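Local structure of leucyl aminopeptidase (Trypanosoma brucei brucei, 5NTD) at residues His163-Lys168 with Val213-Asn218; Ala156-Gly161 with Ser205-Gln210; Pro267-Leu272 with Thr338-Glu343. The protein probably cleaves N-terminal amino acids such as leucine from peptides, as an M17 metallo-aminopeptidase that binds manganese and the inhibitor bestatin. All coordinates share one frame; numbering follows the deposited sequence.

Contact 1 of 3, residues His163-Lys168 with Val213-Asn218; sequences HNFSAK and VDAPPN
D214, in the last turn of helix 196-214, reaches across to H163 and F165 in the loop that follows helix 150-158. Its CB lies 3.9 Å from F165 CB, and the two side chains slide past one another in opposite directions. With CG beside the backbone N (chi1 -86°), the carboxylate continues toward the imidazole. There D214 OD2 takes the nearly straight hydrogen bond from H163 ND1, 2.6 Å long, on its syn side and in the plane of the ring. D214 OD2 also accepts at 3.0 Å from a water, which in turn receives the backbone N-H of F165 at 3.0 Å. The other oxygen, OD1, accepts from the backbone N of A506, so both tips of this buried carboxylate are held and its rotation is fixed. These three donors would be expected to favour an ionised D214. Beside this polar group the F165 ring, its CG anti to the backbone N (chi1 180°), lies against the turn that leaves the helix. A215 CA stands over the centre of one face, a CH-pi contact 4.1 Å from the centroid. F165 CZ meets P216 CD at 3.4 Å, the proline approaching obliquely. A second subunit borders the contact, with H457 of that subunit packed on D214 and D354 of that subunit on P216. The contact thus ties the C-terminal end of helix 196-214 to a loop folded back on itself by backbone bonds of N164 with S178 and S166 with Y176 before it enters strand 183-188.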
# COMPACT_ATOMS: atom_id res chain seq x y z
N HIS G 163 9.93 -26.37 -23.95
CA HIS G 163 10.60 -26.98 -22.82
C HIS G 163 10.23 -28.44 -22.65
O HIS G 163 9.11 -28.86 -22.90
CB HIS G 163 10.30 -26.23 -21.51
CG HIS G 163 10.86 -24.85 -21.47
ND1 HIS G 163 11.15 -24.19 -20.30
CD2 HIS G 163 11.25 -24.02 -22.47
CE1 HIS G 163 11.67 -23.01 -20.58
NE2 HIS G 163 11.75 -22.89 -21.89
N ASN G 164 11.20 -29.23 -22.21
CA ASN G 164 10.97 -30.67 -22.01
C ASN G 164 9.93 -30.90 -20.93
O ASN G 164 9.22 -31.90 -20.96
CB ASN G 164 12.26 -31.45 -21.75
CG ASN G 164 12.88 -31.15 -20.42
OD1 ASN G 164 12.44 -31.67 -19.39
ND2 ASN G 164 13.89 -30.27 -20.43
N PHE G 165 9.87 -29.99 -19.97
CA PHE G 165 8.79 -30.06 -18.99
C PHE G 165 7.50 -29.50 -19.59
O PHE G 165 7.44 -28.36 -20.02
CB PHE G 165 9.09 -29.33 -17.69
CG PHE G 165 7.95 -29.42 -16.74
CD1 PHE G 165 7.80 -30.54 -15.92
CD2 PHE G 165 6.94 -28.46 -16.76
CE1 PHE G 165 6.71 -30.67 -15.09
CE2 PHE G 165 5.83 -28.59 -15.92
CZ PHE G 165 5.71 -29.69 -15.11
N SER G 166 6.45 -30.30 -19.56
CA SER G 166 5.12 -29.86 -19.98
C SER G 166 3.99 -30.64 -19.33
O SER G 166 4.11 -31.82 -19.01
CB SER G 166 4.97 -29.98 -21.47
OG SER G 166 3.72 -29.44 -21.89
N ALA G 167 2.90 -29.92 -19.09
CA ALA G 167 1.65 -30.49 -18.58
C ALA G 167 0.50 -30.31 -19.58
O ALA G 167 -0.65 -30.58 -19.27
CB ALA G 167 1.28 -29.89 -17.24
N LYS G 168 0.84 -29.81 -20.76
CA LYS G 168 -0.17 -29.57 -21.79
C LYS G 168 -0.63 -30.87 -22.48
O LYS G 168 0.14 -31.81 -22.64
CB LYS G 168 0.36 -28.62 -22.88
CG LYS G 168 0.59 -27.17 -22.42
CD LYS G 168 1.10 -26.35 -23.60
CE LYS G 168 1.42 -24.94 -23.25
NZ LYS G 168 0.18 -24.17 -22.96
N VAL G 213 13.70 -26.79 -12.53
CA VAL G 213 13.30 -25.42 -12.20
C VAL G 213 11.86 -25.13 -12.66
O VAL G 213 11.04 -24.65 -11.89
CB VAL G 213 14.31 -24.41 -12.76
CG1 VAL G 213 13.85 -22.98 -12.49
CG2 VAL G 213 15.65 -24.63 -12.10
N ASP G 214 11.56 -25.52 -13.88
CA ASP G 214 10.19 -25.41 -14.47
C ASP G 214 9.15 -26.17 -13.64
O ASP G 214 8.02 -25.77 -13.51
CB ASP G 214 10.12 -25.99 -15.89
CG ASP G 214 10.49 -24.98 -16.97
OD1 ASP G 214 10.41 -23.76 -16.73
OD2 ASP G 214 10.93 -25.44 -18.03
N ALA G 215 9.55 -27.32 -13.11
CA ALA G 215 8.62 -28.22 -12.45
C ALA G 215 7.96 -27.50 -11.30
O ALA G 215 8.64 -26.85 -10.51
CB ALA G 215 9.32 -29.48 -11.97
N PRO G 216 6.64 -27.64 -11.17
CA PRO G 216 5.98 -27.03 -10.03
C PRO G 216 6.27 -27.78 -8.76
O PRO G 216 6.69 -28.92 -8.79
CB PRO G 216 4.51 -27.15 -10.40
CG PRO G 216 4.44 -28.41 -11.19
CD PRO G 216 5.71 -28.42 -11.99
N PRO G 217 6.06 -27.13 -7.60
CA PRO G 217 6.51 -27.74 -6.35
C PRO G 217 5.67 -28.92 -5.95
O PRO G 217 6.05 -29.64 -5.06
CB PRO G 217 6.36 -26.60 -5.33
CG PRO G 217 6.24 -25.35 -6.12
CD PRO G 217 5.59 -25.75 -7.40
N ASN G 218 4.51 -29.09 -6.57
CA ASN G 218 3.69 -30.30 -6.31
C ASN G 218 4.33 -31.56 -6.91
O ASN G 218 4.03 -32.65 -6.49
CB ASN G 218 2.22 -30.13 -6.71
CG ASN G 218 2.04 -29.93 -8.17
OD1 ASN G 218 2.21 -28.82 -8.68
ND2 ASN G 218 1.72 -30.99 -8.88
O HOH W 1 11.92 -28.05 -19.01

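Contact 2 of 3, residues Ala156-Gly161 with Ser205-Gln210; sequences AVARCG and STQLCQ
The Q207 side-chain amide bonds to the carbonyl oxygen of A158, Q207 NE2 to A158 O 2.9 Å, with an N-H...O angle of 162°. The donor lies in the carbonyl plane on a lone pair, and the oxygen lies close to the plane of the amide. Q207 CG is anti to its own carbonyl carbon (chi1 -68°) and the chain beyond is extended, which carries the amide across to the neighbouring helix. NE2 also donates to N25 OD1, while OE1 is hydrogen-bonded by Y22 and T24, so the amide is held at both ends. A158 is the last helical residue of 150-158, the helix of a beta-alpha-beta crossover between the adjacent parallel strands 140-145 and 183-188 of the N-terminal, macro-like domain; Q207 thus meets a carbonyl where the helix's own bonding runs out. Next to the bond, A158 CB packs on T206 CB at 3.9 Å, the small side chain allowing the backbones to come near, with 6.2 Å between A158 CA and Q207 CA. T206 CG2 also touches R159 NH1, 3.8 Å away and oblique to the guanidinium. The guanidinium has its polar partners elsewhere: NH1 bonds T507 O and NH2 forms a salt bridge with E437. Farther along, a water is within bonding distance of both C160 O (2.7 Å) and Q210 OE1 (3.1 Å); with more acceptors around it than it has protons, not every such bond can form at once.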
# COMPACT_ATOMS: atom_id res chain seq x y z
N ALA G 156 23.03 -22.76 -25.56
CA ALA G 156 22.04 -21.85 -26.13
C ALA G 156 20.94 -22.60 -26.83
O ALA G 156 19.77 -22.27 -26.70
CB ALA G 156 22.69 -20.88 -27.08
N VAL G 157 21.33 -23.63 -27.57
CA VAL G 157 20.36 -24.46 -28.29
C VAL G 157 19.64 -25.41 -27.35
O VAL G 157 18.44 -25.63 -27.47
CB VAL G 157 21.03 -25.25 -29.42
CG1 VAL G 157 20.05 -26.23 -30.05
CG2 VAL G 157 21.54 -24.29 -30.47
N ALA G 158 20.37 -25.93 -26.38
CA ALA G 158 19.76 -26.75 -25.32
C ALA G 158 18.59 -26.02 -24.61
O ALA G 158 17.56 -26.62 -24.29
CB ALA G 158 20.79 -27.16 -24.28
N ARG G 159 18.74 -24.73 -24.39
CA ARG G 159 17.74 -23.95 -23.62
C ARG G 159 16.64 -23.35 -24.48
O ARG G 159 15.72 -22.74 -23.98
CB ARG G 159 18.41 -22.88 -22.71
CG ARG G 159 18.85 -21.59 -23.40
CD ARG G 159 19.45 -20.62 -22.39
NE ARG G 159 20.92 -20.59 -22.39
CZ ARG G 159 21.71 -21.14 -21.46
NH1 ARG G 159 21.22 -21.84 -20.44
NH2 ARG G 159 23.02 -21.01 -21.54
N CYS G 160 16.74 -23.54 -25.79
CA CYS G 160 15.82 -22.88 -26.72
C CYS G 160 14.58 -23.73 -26.95
O CYS G 160 14.52 -24.90 -26.62
CB CYS G 160 16.50 -22.55 -28.06
SG CYS G 160 16.40 -23.90 -29.27
N GLY G 161 13.61 -23.09 -27.56
CA GLY G 161 12.41 -23.76 -28.01
C GLY G 161 11.52 -24.21 -26.87
O GLY G 161 11.62 -23.73 -25.75
N SER G 205 22.52 -31.48 -19.23
CA SER G 205 22.53 -30.83 -17.91
C SER G 205 21.77 -29.49 -17.92
O SER G 205 21.06 -29.17 -16.99
CB SER G 205 23.94 -30.64 -17.40
OG SER G 205 24.38 -31.81 -16.72
N THR G 206 21.92 -28.72 -18.99
CA THR G 206 21.16 -27.48 -19.15
C THR G 206 19.64 -27.77 -19.10
O THR G 206 18.88 -27.09 -18.43
CB THR G 206 21.46 -26.81 -20.47
OG1 THR G 206 22.84 -26.43 -20.48
CG2 THR G 206 20.60 -25.54 -20.67
N GLN G 207 19.24 -28.83 -19.80
CA GLN G 207 17.82 -29.21 -19.94
C GLN G 207 17.26 -29.90 -18.71
O GLN G 207 16.11 -29.69 -18.35
CB GLN G 207 17.59 -30.06 -21.15
CG GLN G 207 17.81 -29.27 -22.42
CD GLN G 207 17.62 -30.10 -23.68
OE1 GLN G 207 17.72 -31.34 -23.64
NE2 GLN G 207 17.39 -29.43 -24.79
N LEU G 208 18.07 -30.69 -18.04
CA LEU G 208 17.64 -31.28 -16.75
C LEU G 208 17.43 -30.15 -15.73
O LEU G 208 16.47 -30.15 -14.98
CB LEU G 208 18.66 -32.28 -16.21
CG LEU G 208 18.35 -32.86 -14.85
CD1 LEU G 208 17.01 -33.56 -14.85
CD2 LEU G 208 19.43 -33.85 -14.44
N CYS G 209 18.37 -29.22 -15.70
CA CYS G 209 18.31 -28.06 -14.81
C CYS G 209 17.03 -27.27 -15.09
O CYS G 209 16.24 -26.97 -14.20
CB CYS G 209 19.52 -27.18 -15.01
SG CYS G 209 19.60 -25.76 -13.88
N GLN G 210 16.78 -27.06 -16.38
CA GLN G 210 15.54 -26.42 -16.84
C GLN G 210 14.30 -27.15 -16.35
O GLN G 210 13.33 -26.56 -15.86
CB GLN G 210 15.52 -26.32 -18.34
CG GLN G 210 14.45 -25.41 -18.88
CD GLN G 210 14.23 -25.62 -20.38
OE1 GLN G 210 14.53 -24.76 -21.19
NE2 GLN G 210 13.67 -26.77 -20.73
O HOH W 2 14.50 -25.90 -24.11

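Contact 3 of 3, residues Pro267-Leu272 with Thr338-Glu343; sequences PRLVTL and TLCLAE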
# COMPACT_ATOMS: atom_id res chain seq x y z
N PRO G 267 12.77 -31.08 5.42
CA PRO G 267 13.95 -30.55 4.78
C PRO G 267 15.03 -31.60 4.74
O PRO G 267 15.03 -32.52 5.57
CB PRO G 267 14.37 -29.42 5.69
CG PRO G 267 13.85 -29.80 7.02
CD PRO G 267 12.57 -30.52 6.76
N ARG G 268 15.95 -31.45 3.80
CA ARG G 268 17.09 -32.34 3.67
C ARG G 268 18.33 -31.58 3.31
O ARG G 268 18.30 -30.71 2.46
CB ARG G 268 16.81 -33.40 2.58
CG ARG G 268 15.84 -34.48 3.04
CD ARG G 268 14.87 -34.79 1.94
NE ARG G 268 14.11 -36.02 2.14
CZ ARG G 268 12.84 -36.10 2.49
NH1 ARG G 268 12.11 -35.02 2.71
NH2 ARG G 268 12.26 -37.28 2.55
N LEU G 269 19.41 -31.96 3.94
CA LEU G 269 20.75 -31.59 3.51
C LEU G 269 21.34 -32.79 2.78
O LEU G 269 21.68 -33.81 3.37
CB LEU G 269 21.61 -31.20 4.69
CG LEU G 269 22.81 -30.32 4.38
CD1 LEU G 269 22.42 -28.94 3.88
CD2 LEU G 269 23.66 -30.20 5.63
N VAL G 270 21.46 -32.64 1.47
CA VAL G 270 21.90 -33.70 0.59
C VAL G 270 23.30 -33.40 0.03
O VAL G 270 23.48 -32.43 -0.70
CB VAL G 270 20.95 -33.90 -0.57
CG1 VAL G 270 21.41 -35.01 -1.49
CG2 VAL G 270 19.56 -34.21 -0.06
N THR G 271 24.27 -34.23 0.37
CA THR G 271 25.62 -34.03 -0.11
C THR G 271 26.05 -35.17 -1.03
O THR G 271 25.96 -36.34 -0.70
CB THR G 271 26.63 -33.86 1.04
OG1 THR G 271 26.29 -32.70 1.83
CG2 THR G 271 28.04 -33.66 0.50
N LEU G 272 26.55 -34.77 -2.19
CA LEU G 272 27.03 -35.68 -3.22
C LEU G 272 28.55 -35.54 -3.35
O LEU G 272 29.07 -34.43 -3.24
CB LEU G 272 26.39 -35.40 -4.58
CG LEU G 272 24.90 -35.10 -4.52
CD1 LEU G 272 24.38 -34.77 -5.92
CD2 LEU G 272 24.14 -36.28 -3.97
N THR G 338 26.44 -29.95 -2.21
CA THR G 338 25.51 -29.95 -1.07
C THR G 338 24.24 -29.19 -1.47
O THR G 338 24.27 -28.00 -1.77
CB THR G 338 26.16 -29.38 0.20
OG1 THR G 338 27.23 -30.25 0.61
CG2 THR G 338 25.15 -29.25 1.33
N LEU G 339 23.14 -29.91 -1.49
CA LEU G 339 21.83 -29.36 -1.81
C LEU G 339 21.09 -29.04 -0.51
O LEU G 339 20.86 -29.91 0.32
CB LEU G 339 21.00 -30.33 -2.62
CG LEU G 339 21.67 -30.92 -3.85
CD1 LEU G 339 20.72 -31.93 -4.48
CD2 LEU G 339 22.06 -29.86 -4.86
N CYS G 340 20.76 -27.77 -0.35
CA CYS G 340 20.07 -27.29 0.84
C CYS G 340 18.59 -27.27 0.52
O CYS G 340 18.05 -26.26 0.05
CB CYS G 340 20.57 -25.92 1.25
SG CYS G 340 22.35 -25.81 1.49
N LEU G 341 17.95 -28.40 0.76
CA LEU G 341 16.56 -28.61 0.35
C LEU G 341 15.56 -28.36 1.48
O LEU G 341 15.63 -28.93 2.56
CB LEU G 341 16.33 -30.02 -0.15
CG LEU G 341 17.23 -30.46 -1.29
CD1 LEU G 341 16.96 -31.93 -1.63
CD2 LEU G 341 17.04 -29.61 -2.53
N ALA G 342 14.64 -27.46 1.19
CA ALA G 342 13.56 -27.11 2.13
C ALA G 342 12.46 -26.41 1.36
O ALA G 342 12.69 -25.79 0.34
CB ALA G 342 14.06 -26.20 3.24
N GLU G 343 11.24 -26.55 1.86
CA GLU G 343 10.16 -25.65 1.47
C GLU G 343 9.99 -24.64 2.60
O GLU G 343 9.91 -25.03 3.77
CB GLU G 343 8.84 -26.35 1.21
CG GLU G 343 7.73 -25.34 0.87
CD GLU G 343 6.47 -25.96 0.33
OE1 GLU G 343 6.19 -27.17 0.59
OE2 GLU G 343 5.66 -25.21 -0.26
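V270 and L339 sit side by side on neighbouring antiparallel strands, a hydrogen-bonded pair with V270 CB 4.1 Å from L339 CB. V270 CG2 reaches diagonally to L341 CD1, 3.8 Å off, so the valine fills the dip between two leucines of the facing strand. The two leucine side chains project as bumps that helices 222-236 and 314-328 pack against: F225 and T226 meet L341, V319 and F320 meet L339. On the reverse face L269 crosses T338, and L269 CD1 fits between T338 CG2 at 3.7 Å and C340 SG at 3.9 Å; H384 and V377 of helix 374-387 lie on this side. The T271 and T338 hydroxyls approach to 2.9 Å between their OG1 atoms. P267 CB and A342 CB meet at the far end, 4.1 Å apart. Paired backbone bonds join R268 with L341 and V270 with L339. With strands 268-274 and 334-344 in its middle layer and helices on both faces, this is the three-layer alpha/beta/alpha sandwich of the zinc-exopeptidase fold.

Contacts 1 and 2 share helix 196-214 and lie 13 Å apart between centres. Along the chain they interleave: 156-161, 163-168, 205-210, then 213-218. They touch where N164 ND2 probably bonds to Q207 O, 3.1 Å away, and H163 packs on Q210. Together they pack helix 150-158 and the loop after it, from the macro-like part, against helix 196-214. Contact 3 comes later in the chain, 21 Å from contact 1 and 23 Å from contact 2 between centres, and touches neither. The first two contacts probably help hold the macro-like part to the catalytic part, whereas the third lies within the mixed catalytic sheet, the A342 side chain about 10 Å from a manganese ion.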